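Long-range contacts in ATP/GTP-binding site-containing protein A (Brucella abortus, PDB 6NTR), which functions in the periplasm to maintain the integrity of the cell envelope: residues 71-79 / 123-131; 9-20 / 228-239. One frame throughout, in Å; residues are numbered along the deposited sequence.

Interaction 1 sets the start of helix 126-138 against the turn between strands 62-72 and 78-87, whereas interaction 2 pairs the first long strand, 8-19, with the last, 229-240. Their centres lie about 25 Å apart, on opposite sides of the centre of the chain, and no atoms of the two touch. Both are partly buried, each mixing enclosed apolar residues with a polar margin. The helix contact buries 441 Å² and relies on side chains: a carboxylate at backbone N-H groups, and a phenylalanine CB laid over the face of another phenylalanine ring. The strand contact buries 1176 Å² and is carried mainly by backbone hydrogen bonds, with side chains arranged on two faces. Both belong to the beta-barrel-like fold.

Interaction 1 of 2, residues 71-79 / 123-131; sequences FEDADGKDF and TQFPTRHME
E72 and F125 anchor the first turn of helix 126-138 to the hairpin formed by strands 62-72 and 78-87, a helix N-terminus held by a carboxylate from a distant strand. The E72 side chain is stretched out, with CG opposite the backbone N (chi1 -179°), which carries its carboxylate straight to the helix start. There E72 OE1 accepts a hydrogen bond from T127 N at 2.7 Å through its syn lone pair, the N-H...O angle being 153°. The second oxygen, E72 OE2, takes a weak bond from R128 N at 3.2 Å. Two successive amides thus engage a buried carboxylate, and their N-H groups, together with the helix end, would probably stabilise its negative charge. T127 CB packs against the same group.

F125, at the N-cap position, loses the most surface, and its ring turns back to the hairpin. F79 CB sits almost over the centre of that ring, 3.6 Å from its centroid and only 6° from the normal. The F79 ring continues past it: the two planes are nearly parallel, but with centroids 5.0 Å apart they barely overlap. P126 CD then covers the F79 ring from the face that also meets F125 CB, touching F79 CZ at 3.7 Å. Beyond the contact, A99 and L101 of strand 90-102 pack on F125, while L148 lies against P126.

At the more exposed margin, R128 lies beside the type I turn from D73 to G76. A face of its guanidinium is toward G76 CA, but its exact position is doubtful because R128 CZ is modelled too close to D75 O. Back at the aromatic pair, K77 O approaches the edge of the F125 ring, 4.1 Å from F125 CE2.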
loop_
_atom_site.group_PDB
_atom_site.type_symbol
_atom_site.label_atom_id
_atom_site.label_comp_id
_atom_site.label_asym_id
_atom_site.label_seq_id
_atom_site.Cartn_x
_atom_site.Cartn_y
_atom_site.Cartn_z
ATOM N N PHE A 71 -4.171 8.895 -9.081
ATOM C CA PHE A 71 -5.503 8.809 -9.665
ATOM C C PHE A 71 -5.512 7.640 -10.630
ATOM O O PHE A 71 -4.587 7.487 -11.435
ATOM C CB PHE A 71 -5.912 10.103 -10.394
ATOM C CG PHE A 71 -7.315 10.070 -10.981
ATOM C CD1 PHE A 71 -8.416 10.389 -10.204
ATOM C CD2 PHE A 71 -7.527 9.726 -12.307
ATOM C CE1 PHE A 71 -9.690 10.356 -10.737
ATOM C CE2 PHE A 71 -8.800 9.691 -12.835
ATOM C CZ PHE A 71 -9.880 10.004 -12.050
ATOM N N GLU A 72 -6.554 6.820 -10.541
ATOM C CA GLU A 72 -6.753 5.671 -11.405
ATOM C C GLU A 72 -8.093 5.814 -12.100
ATOM O O GLU A 72 -9.084 6.196 -11.474
ATOM C CB GLU A 72 -6.704 4.367 -10.589
ATOM C CG GLU A 72 -6.866 3.081 -11.371
ATOM C CD GLU A 72 -6.802 1.877 -10.470
ATOM O OE1 GLU A 72 -6.032 1.928 -9.492
ATOM O OE2 GLU A 72 -7.556 0.914 -10.716
ATOM N N ASP A 73 -8.120 5.510 -13.390
ATOM C CA ASP A 73 -9.332 5.781 -14.135
ATOM C C ASP A 73 -10.347 4.656 -14.002
ATOM O O ASP A 73 -10.012 3.497 -13.746
ATOM C CB ASP A 73 -9.046 6.002 -15.604
ATOM C CG ASP A 73 -10.095 6.848 -16.235
ATOM O OD1 ASP A 73 -11.260 6.408 -16.258
ATOM O OD2 ASP A 73 -9.771 7.963 -16.675
ATOM N N ALA A 74 -11.609 5.028 -14.222
ATOM C CA ALA A 74 -12.737 4.128 -14.016
ATOM C C ALA A 74 -12.521 2.786 -14.699
ATOM O O ALA A 74 -12.560 1.733 -14.056
ATOM C CB ALA A 74 -14.006 4.799 -14.533
ATOM N N ASP A 75 -12.292 2.808 -16.012
ATOM C CA ASP A 75 -11.979 1.581 -16.726
ATOM C C ASP A 75 -10.757 0.870 -16.158
ATOM O O ASP A 75 -10.577 -0.322 -16.413
ATOM C CB ASP A 75 -11.756 1.879 -18.203
ATOM C CG ASP A 75 -10.809 3.022 -18.419
ATOM O OD1 ASP A 75 -10.637 3.816 -17.480
ATOM O OD2 ASP A 75 -10.225 3.130 -19.515
ATOM N N GLY A 76 -9.916 1.561 -15.399
ATOM C CA GLY A 76 -8.699 0.942 -14.909
ATOM C C GLY A 76 -7.666 0.753 -15.995
ATOM O O GLY A 76 -7.003 -0.288 -16.036
ATOM N N LYS A 77 -7.536 1.725 -16.903
ATOM C CA LYS A 77 -6.503 1.712 -17.929
ATOM C C LYS A 77 -5.510 2.855 -17.794
ATOM O O LYS A 77 -4.480 2.849 -18.477
ATOM C CB LYS A 77 -7.130 1.754 -19.335
ATOM C CG LYS A 77 -7.552 0.391 -19.877
ATOM C CD LYS A 77 -7.824 0.431 -21.376
ATOM C CE LYS A 77 -7.872 -0.978 -21.962
ATOM N NZ LYS A 77 -7.983 -0.998 -23.452
ATOM N N ASP A 78 -5.772 3.817 -16.936
ATOM C CA ASP A 78 -4.833 4.896 -16.718
ATOM C C ASP A 78 -4.529 5.008 -15.231
ATOM O O ASP A 78 -5.335 4.609 -14.387
ATOM C CB ASP A 78 -5.384 6.207 -17.248
ATOM C CG ASP A 78 -4.382 7.330 -17.148
ATOM O OD1 ASP A 78 -3.239 7.143 -17.626
ATOM O OD2 ASP A 78 -4.721 8.372 -16.543
ATOM N N PHE A 79 -3.358 5.562 -14.918
ATOM C CA PHE A 79 -2.887 5.636 -13.538
ATOM C C PHE A 79 -1.902 6.793 -13.436
ATOM O O PHE A 79 -0.780 6.690 -13.939
ATOM C CB PHE A 79 -2.244 4.311 -13.127
ATOM C CG PHE A 79 -1.851 4.233 -11.688
ATOM C CD1 PHE A 79 -2.773 4.444 -10.690
ATOM C CD2 PHE A 79 -0.562 3.896 -11.333
ATOM C CE1 PHE A 79 -2.412 4.348 -9.364
ATOM C CE2 PHE A 79 -0.197 3.799 -10.015
ATOM C CZ PHE A 79 -1.125 4.028 -9.028
ATOM N N THR A 123 -0.168 -5.252 -16.970
ATOM C CA THR A 123 -0.567 -5.562 -15.605
ATOM C C THR A 123 -1.841 -4.878 -15.171
ATOM O O THR A 123 -2.693 -4.588 -15.979
ATOM C CB THR A 123 0.572 -5.288 -14.606
ATOM O OG1 THR A 123 0.210 -5.776 -13.317
ATOM C CG2 THR A 123 0.840 -3.835 -14.504
ATOM N N GLN A 124 -1.974 -4.672 -13.872
ATOM C CA GLN A 124 -3.122 -4.006 -13.282
ATOM C C GLN A 124 -2.634 -2.934 -12.302
ATOM O O GLN A 124 -1.459 -2.848 -12.012
ATOM C CB GLN A 124 -4.114 -4.975 -12.657
ATOM C CG GLN A 124 -3.575 -5.805 -11.521
ATOM C CD GLN A 124 -4.668 -6.474 -10.734
ATOM O OE1 GLN A 124 -5.840 -6.223 -10.944
ATOM N NE2 GLN A 124 -4.282 -7.326 -9.815
ATOM N N PHE A 125 -3.538 -2.091 -11.851
ATOM C CA PHE A 125 -3.172 -1.030 -10.951
ATOM C C PHE A 125 -3.794 -1.258 -9.602
ATOM O O PHE A 125 -4.648 -2.086 -9.448
ATOM C CB PHE A 125 -3.460 0.355 -11.548
ATOM C CG PHE A 125 -2.747 0.619 -12.837
ATOM C CD1 PHE A 125 -1.402 0.544 -12.915
ATOM C CD2 PHE A 125 -3.441 0.901 -13.965
ATOM C CE1 PHE A 125 -0.744 0.765 -14.092
ATOM C CE2 PHE A 125 -2.796 1.127 -15.145
ATOM C CZ PHE A 125 -1.444 1.056 -15.212
ATOM N N PRO A 126 -3.420 -0.436 -8.623
ATOM C CA PRO A 126 -3.828 -0.683 -7.245
ATOM C C PRO A 126 -5.301 -0.787 -6.965
ATOM O O PRO A 126 -5.653 -1.652 -6.182
ATOM C CB PRO A 126 -3.260 0.523 -6.507
ATOM C CG PRO A 126 -2.043 0.865 -7.276
ATOM C CD PRO A 126 -2.381 0.599 -8.708
ATOM N N THR A 127 -6.150 0.053 -7.518
ATOM C CA THR A 127 -7.547 -0.146 -7.222
ATOM C C THR A 127 -8.095 -1.448 -7.801
ATOM O O THR A 127 -8.870 -2.113 -7.150
ATOM C CB THR A 127 -8.417 1.051 -7.566
ATOM O OG1 THR A 127 -8.051 2.128 -6.706
ATOM C CG2 THR A 127 -9.857 0.718 -7.315
ATOM N N ARG A 128 -7.710 -1.791 -9.027
ATOM C CA ARG A 128 -8.198 -3.016 -9.639
ATOM C C ARG A 128 -7.713 -4.223 -8.864
ATOM O O ARG A 128 -8.495 -5.072 -8.495
ATOM C CB ARG A 128 -7.724 -3.109 -11.077
ATOM C CG ARG A 128 -8.705 -3.781 -12.012
ATOM C CD ARG A 128 -9.677 -2.768 -12.581
ATOM N NE ARG A 128 -10.037 -3.062 -13.958
ATOM C CZ ARG A 128 -11.012 -2.454 -14.616
ATOM N NH1 ARG A 128 -11.724 -1.512 -14.030
ATOM N NH2 ARG A 128 -11.269 -2.792 -15.863
ATOM N N HIS A 129 -6.422 -4.241 -8.558
ATOM C CA HIS A 129 -5.817 -5.285 -7.746
ATOM C C HIS A 129 -6.514 -5.422 -6.402
ATOM O O HIS A 129 -6.748 -6.536 -5.924
ATOM C CB HIS A 129 -4.345 -4.953 -7.567
ATOM C CG HIS A 129 -3.541 -6.010 -6.881
ATOM N ND1 HIS A 129 -3.731 -6.358 -5.563
ATOM C CD2 HIS A 129 -2.487 -6.744 -7.313
ATOM C CE1 HIS A 129 -2.852 -7.285 -5.221
ATOM N NE2 HIS A 129 -2.082 -7.533 -6.264
HETATM N N MSE A 130 -6.839 -4.311 -5.772
HETATM C CA MSE A 130 -7.542 -4.377 -4.525
HETATM C C MSE A 130 -8.885 -5.012 -4.801
HETATM O O MSE A 130 -9.288 -5.900 -4.082
HETATM C CB MSE A 130 -7.674 -2.996 -3.899
HETATM C CG MSE A 130 -7.265 -2.971 -2.422
HETATM SE SE MSE A 130 -5.614 -3.948 -1.951
HETATM C CE MSE A 130 -4.367 -3.201 -3.260
ATOM N N GLU A 131 -9.556 -4.588 -5.876
ATOM C CA GLU A 131 -10.880 -5.120 -6.185
ATOM C C GLU A 131 -10.823 -6.610 -6.460
ATOM O O GLU A 131 -11.708 -7.362 -6.046
ATOM C CB GLU A 131 -11.480 -4.390 -7.384
ATOM C CG GLU A 131 -11.961 -3.005 -7.075
ATOM C CD GLU A 131 -12.647 -2.367 -8.252
ATOM O OE1 GLU A 131 -11.996 -2.211 -9.309
ATOM O OE2 GLU A 131 -13.838 -2.022 -8.126
#

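Interaction 2 of 2, residues 9-20 / 228-239; sequences RAIYDLTLDRAD and DFSMRGKLVKLD. With EDO (1,2-ethanediol), chain G; EDO (1,2-ethanediol), chain I.
L14 and M231, a selenomethionine, meet at the apolar centre, where L14 CD1 lies 3.5 Å from M231 CE; both side chains also reach F50 and T52 of strand 43-56. Further along the same face, the L235 side chain lies against the Y12 ring, L235 CB being 3.8 Å from Y12 CE2, and against A10 CB, though the position of L235 CD1 is doubtful. M179 of helix 174-179 touches L235 and L238. These residues line one face of an antiparallel pair joining the first and last long strands, 8-19 and 229-240, of the beta-barrel-like fold. Over residues 9-19 and 229-239 the N-to-C directions lie 143° apart, a departure from 180° that reflects twist. A classic beta bulge shifts the register where V236 and K237 both face I11: I11 O accepts a hydrogen bond from V236 N at 2.8 Å, but K237 N reaches it only weakly. I11, which points to the other face, touches V236 CG2 with its CG2 at 3.9 Å. Toward the polar end, D17 OD1 meets R232 NE in a weak salt bridge of 3.4 Å, in the guanidinium plane at its edge. A water there donates to D17 OD2, accepts from R18 NE and bonds S230 OG at 2.7 Å, while R18 NH1 forms a salt bridge with D225.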
loop_
_atom_site.group_PDB
_atom_site.type_symbol
_atom_site.label_atom_id
_atom_site.label_comp_id
_atom_site.label_asym_id
_atom_site.label_seq_id
_atom_site.Cartn_x
_atom_site.Cartn_y
_atom_site.Cartn_z
ATOM N N ARG A 9 -11.140 8.331 5.246
ATOM C CA ARG A 9 -9.832 8.802 5.660
ATOM C C ARG A 9 -9.513 7.938 6.853
ATOM O O ARG A 9 -10.347 7.731 7.714
ATOM C CB ARG A 9 -9.809 10.276 6.037
ATOM C CG ARG A 9 -8.425 10.770 6.421
ATOM C CD ARG A 9 -8.460 12.247 6.759
ATOM N NE ARG A 9 -7.307 12.684 7.528
ATOM C CZ ARG A 9 -7.397 13.379 8.650
ATOM N NH1 ARG A 9 -8.584 13.699 9.125
ATOM N NH2 ARG A 9 -6.308 13.750 9.298
ATOM N N ALA A 10 -8.306 7.416 6.892
ATOM C CA ALA A 10 -7.912 6.508 7.950
ATOM C C ALA A 10 -6.520 6.880 8.424
ATOM O O ALA A 10 -5.598 7.030 7.619
ATOM C CB ALA A 10 -7.946 5.082 7.446
ATOM N N ILE A 11 -6.375 7.044 9.727
ATOM C CA ILE A 11 -5.112 7.428 10.327
ATOM C C ILE A 11 -4.616 6.246 11.123
ATOM O O ILE A 11 -5.321 5.745 12.007
ATOM C CB ILE A 11 -5.258 8.638 11.248
ATOM C CG1 ILE A 11 -5.846 9.815 10.497
ATOM C CG2 ILE A 11 -3.921 9.001 11.794
ATOM C CD1 ILE A 11 -6.187 10.937 11.417
ATOM N N TYR A 12 -3.396 5.823 10.834
ATOM C CA TYR A 12 -2.781 4.697 11.504
ATOM C C TYR A 12 -1.613 5.206 12.325
ATOM O O TYR A 12 -0.913 6.129 11.909
ATOM C CB TYR A 12 -2.294 3.651 10.498
ATOM C CG TYR A 12 -3.360 3.079 9.598
ATOM C CD1 TYR A 12 -3.642 3.662 8.378
ATOM C CD2 TYR A 12 -4.058 1.938 9.953
ATOM C CE1 TYR A 12 -4.602 3.137 7.552
ATOM C CE2 TYR A 12 -5.018 1.408 9.129
ATOM C CZ TYR A 12 -5.288 2.016 7.926
ATOM O OH TYR A 12 -6.235 1.526 7.063
ATOM N N ASP A 13 -1.423 4.616 13.490
ATOM C CA ASP A 13 -0.266 4.889 14.322
ATOM C C ASP A 13 0.767 3.784 14.147
ATOM O O ASP A 13 0.447 2.599 14.273
ATOM C CB ASP A 13 -0.666 5.015 15.785
ATOM C CG ASP A 13 0.515 5.160 16.676
ATOM O OD1 ASP A 13 1.101 6.260 16.677
ATOM O OD2 ASP A 13 0.871 4.171 17.349
ATOM N N LEU A 14 1.971 4.193 13.777
ATOM C CA LEU A 14 3.069 3.293 13.494
ATOM C C LEU A 14 3.973 3.038 14.676
ATOM O O LEU A 14 4.314 3.942 15.420
ATOM C CB LEU A 14 3.900 3.821 12.333
ATOM C CG LEU A 14 3.189 4.256 11.054
ATOM C CD1 LEU A 14 4.213 4.569 9.979
ATOM C CD2 LEU A 14 2.229 3.182 10.575
ATOM N N THR A 15 4.351 1.776 14.827
ATOM C CA THR A 15 5.213 1.334 15.902
ATOM C C THR A 15 6.214 0.324 15.376
ATOM O O THR A 15 6.026 -0.241 14.319
ATOM C CB THR A 15 4.394 0.728 17.037
ATOM O OG1 THR A 15 3.231 0.103 16.495
ATOM C CG2 THR A 15 3.951 1.806 17.982
ATOM N N LEU A 16 7.297 0.117 16.102
ATOM C CA LEU A 16 8.308 -0.833 15.682
ATOM C C LEU A 16 7.922 -2.241 16.128
ATOM O O LEU A 16 7.568 -2.449 17.279
ATOM C CB LEU A 16 9.655 -0.445 16.267
ATOM C CG LEU A 16 10.827 -1.352 15.947
ATOM C CD1 LEU A 16 11.114 -1.367 14.465
ATOM C CD2 LEU A 16 12.047 -0.931 16.734
ATOM N N ASP A 17 7.977 -3.211 15.224
ATOM C CA ASP A 17 7.621 -4.568 15.610
ATOM C C ASP A 17 8.842 -5.381 15.989
ATOM O O ASP A 17 8.951 -5.834 17.110
ATOM C CB ASP A 17 6.871 -5.257 14.476
ATOM C CG ASP A 17 6.144 -6.505 14.922
ATOM O OD1 ASP A 17 5.436 -6.469 15.942
ATOM O OD2 ASP A 17 6.277 -7.525 14.231
ATOM N N ARG A 18 9.775 -5.533 15.064
ATOM C CA ARG A 18 10.992 -6.283 15.328
ATOM C C ARG A 18 12.165 -5.582 14.669
ATOM O O ARG A 18 12.034 -5.054 13.582
ATOM C CB ARG A 18 10.844 -7.751 14.848
ATOM C CG ARG A 18 11.920 -8.306 13.910
ATOM C CD ARG A 18 11.470 -9.569 13.197
ATOM N NE ARG A 18 11.151 -9.347 11.792
ATOM C CZ ARG A 18 12.053 -9.262 10.829
ATOM N NH1 ARG A 18 11.674 -9.061 9.585
ATOM N NH2 ARG A 18 13.335 -9.366 11.114
ATOM N N ALA A 19 13.312 -5.591 15.322
ATOM C CA ALA A 19 14.482 -4.965 14.743
ATOM C C ALA A 19 15.690 -5.873 14.675
ATOM O O ALA A 19 16.121 -6.400 15.674
ATOM C CB ALA A 19 14.822 -3.710 15.504
ATOM N N ASP A 20 16.244 -6.035 13.486
ATOM C CA ASP A 20 17.418 -6.854 13.296
ATOM C C ASP A 20 18.641 -6.084 13.733
ATOM O O ASP A 20 18.641 -4.874 13.718
ATOM C CB ASP A 20 17.553 -7.284 11.838
ATOM C CG ASP A 20 16.992 -8.679 11.577
ATOM O OD1 ASP A 20 16.198 -9.171 12.395
ATOM O OD2 ASP A 20 17.343 -9.282 10.546
ATOM N N ASP A 228 14.771 -6.884 7.395
ATOM C CA ASP A 228 15.462 -6.772 8.666
ATOM C C ASP A 228 14.541 -6.280 9.759
ATOM O O ASP A 228 14.618 -6.765 10.871
ATOM C CB ASP A 228 16.644 -5.800 8.581
ATOM C CG ASP A 228 17.731 -6.264 7.648
ATOM O OD1 ASP A 228 17.821 -7.474 7.368
ATOM O OD2 ASP A 228 18.500 -5.405 7.189
ATOM N N PHE A 229 13.675 -5.321 9.452
ATOM C CA PHE A 229 12.770 -4.769 10.449
ATOM C C PHE A 229 11.326 -4.751 10.006
ATOM O O PHE A 229 11.056 -4.660 8.835
ATOM C CB PHE A 229 13.186 -3.346 10.796
ATOM C CG PHE A 229 12.687 -2.314 9.837
ATOM C CD1 PHE A 229 13.394 -2.017 8.704
ATOM C CD2 PHE A 229 11.529 -1.630 10.085
ATOM C CE1 PHE A 229 12.950 -1.070 7.824
ATOM C CE2 PHE A 229 11.080 -0.679 9.208
ATOM C CZ PHE A 229 11.795 -0.399 8.081
ATOM N N SER A 230 10.403 -4.845 10.952
ATOM C CA SER A 230 8.995 -4.800 10.644
ATOM C C SER A 230 8.341 -3.677 11.430
ATOM O O SER A 230 8.784 -3.302 12.521
ATOM C CB SER A 230 8.321 -6.150 10.932
ATOM O OG SER A 230 8.726 -6.643 12.189
HETATM N N MSE A 231 7.247 -3.166 10.872
HETATM C CA MSE A 231 6.493 -2.094 11.456
HETATM C C MSE A 231 5.090 -2.550 11.650
HETATM O O MSE A 231 4.634 -3.483 10.978
HETATM C CB MSE A 231 6.395 -0.946 10.481
HETATM C CG MSE A 231 7.742 -0.354 10.144
HETATM SE SE MSE A 231 7.366 1.207 9.036
HETATM C CE MSE A 231 5.484 1.334 9.522
ATOM N N ARG A 232 4.403 -1.911 12.595
ATOM C CA ARG A 232 3.029 -2.209 12.912
ATOM C C ARG A 232 2.208 -0.972 12.615
ATOM O O ARG A 232 2.663 0.131 12.840
ATOM C CB ARG A 232 2.893 -2.512 14.401
ATOM C CG ARG A 232 3.170 -3.937 14.807
ATOM C CD ARG A 232 1.889 -4.648 15.184
ATOM N NE ARG A 232 2.096 -6.075 15.364
ATOM C CZ ARG A 232 1.135 -6.981 15.298
ATOM N NH1 ARG A 232 -0.107 -6.615 15.058
ATOM N NH2 ARG A 232 1.417 -8.262 15.475
ATOM N N GLY A 233 1.011 -1.146 12.087
ATOM C CA GLY A 233 0.153 -0.017 11.831
ATOM C C GLY A 233 -1.203 -0.274 12.420
ATOM O O GLY A 233 -1.904 -1.158 11.982
ATOM N N LYS A 234 -1.598 0.527 13.388
ATOM C CA LYS A 234 -2.892 0.338 14.003
ATOM C C LYS A 234 -3.803 1.523 13.719
ATOM O O LYS A 234 -3.435 2.652 13.956
ATOM C CB LYS A 234 -2.747 0.126 15.508
ATOM C CG LYS A 234 -1.978 -1.114 15.911
ATOM C CD LYS A 234 -2.711 -2.367 15.489
ATOM C CE LYS A 234 -2.288 -3.563 16.305
ATOM N NZ LYS A 234 -3.343 -3.890 17.287
ATOM N N LEU A 235 -4.995 1.249 13.214
ATOM C CA LEU A 235 -5.935 2.292 12.903
ATOM C C LEU A 235 -6.346 2.983 14.172
ATOM O O LEU A 235 -6.724 2.345 15.134
ATOM C CB LEU A 235 -7.159 1.708 12.216
ATOM C CG LEU A 235 -8.093 2.640 11.460
ATOM C CD1 LEU A 235 -7.628 2.853 10.039
ATOM C CD2 LEU A 235 -9.484 2.069 11.458
ATOM N N VAL A 236 -6.293 4.306 14.159
ATOM C CA VAL A 236 -6.664 5.090 15.330
ATOM C C VAL A 236 -7.798 6.062 15.058
ATOM O O VAL A 236 -8.292 6.684 16.007
ATOM C CB VAL A 236 -5.454 5.843 15.926
ATOM C CG1 VAL A 236 -4.377 4.859 16.311
ATOM C CG2 VAL A 236 -4.925 6.904 14.974
ATOM N N LYS A 237 -8.246 6.212 13.816
ATOM C CA LYS A 237 -9.372 7.087 13.529
ATOM C C LYS A 237 -9.874 6.804 12.127
ATOM O O LYS A 237 -9.075 6.667 11.193
ATOM C CB LYS A 237 -8.967 8.550 13.658
ATOM C CG LYS A 237 -10.099 9.554 13.558
ATOM C CD LYS A 237 -9.567 10.966 13.810
ATOM C CE LYS A 237 -10.672 11.992 13.779
ATOM N NZ LYS A 237 -11.330 11.988 12.447
ATOM N N LEU A 238 -11.187 6.731 11.957
ATOM C CA LEU A 238 -11.772 6.359 10.679
ATOM C C LEU A 238 -12.922 7.298 10.375
ATOM O O LEU A 238 -13.855 7.421 11.178
ATOM C CB LEU A 238 -12.249 4.910 10.694
ATOM C CG LEU A 238 -12.945 4.521 9.407
ATOM C CD1 LEU A 238 -11.907 4.427 8.317
ATOM C CD2 LEU A 238 -13.682 3.217 9.587
ATOM N N ASP A 239 -12.848 7.954 9.223
ATOM C CA ASP A 239 -13.864 8.900 8.793
ATOM C C ASP A 239 -14.495 8.376 7.518
ATOM O O ASP A 239 -13.807 8.185 6.511
ATOM C CB ASP A 239 -13.272 10.291 8.595
ATOM C CG ASP A 239 -12.993 10.974 9.905
ATOM O OD1 ASP A 239 -13.885 10.934 10.784
ATOM O OD2 ASP A 239 -11.889 11.543 10.055
HETATM C C1 EDO G . -7.736 1.142 3.845
HETATM O O1 EDO G . -7.687 1.558 5.216
HETATM C C2 EDO G . -6.325 0.908 3.348
HETATM O O2 EDO G . -6.433 0.386 2.025
HETATM C C1 EDO I . 10.348 -3.112 19.886
HETATM O O1 EDO I . 9.429 -4.184 19.613
HETATM C C2 EDO I . 11.600 -3.642 20.579
HETATM O O2 EDO I . 12.427 -4.312 19.617
HETATM O O HOH W 1 8.026 -9.198 12.452
#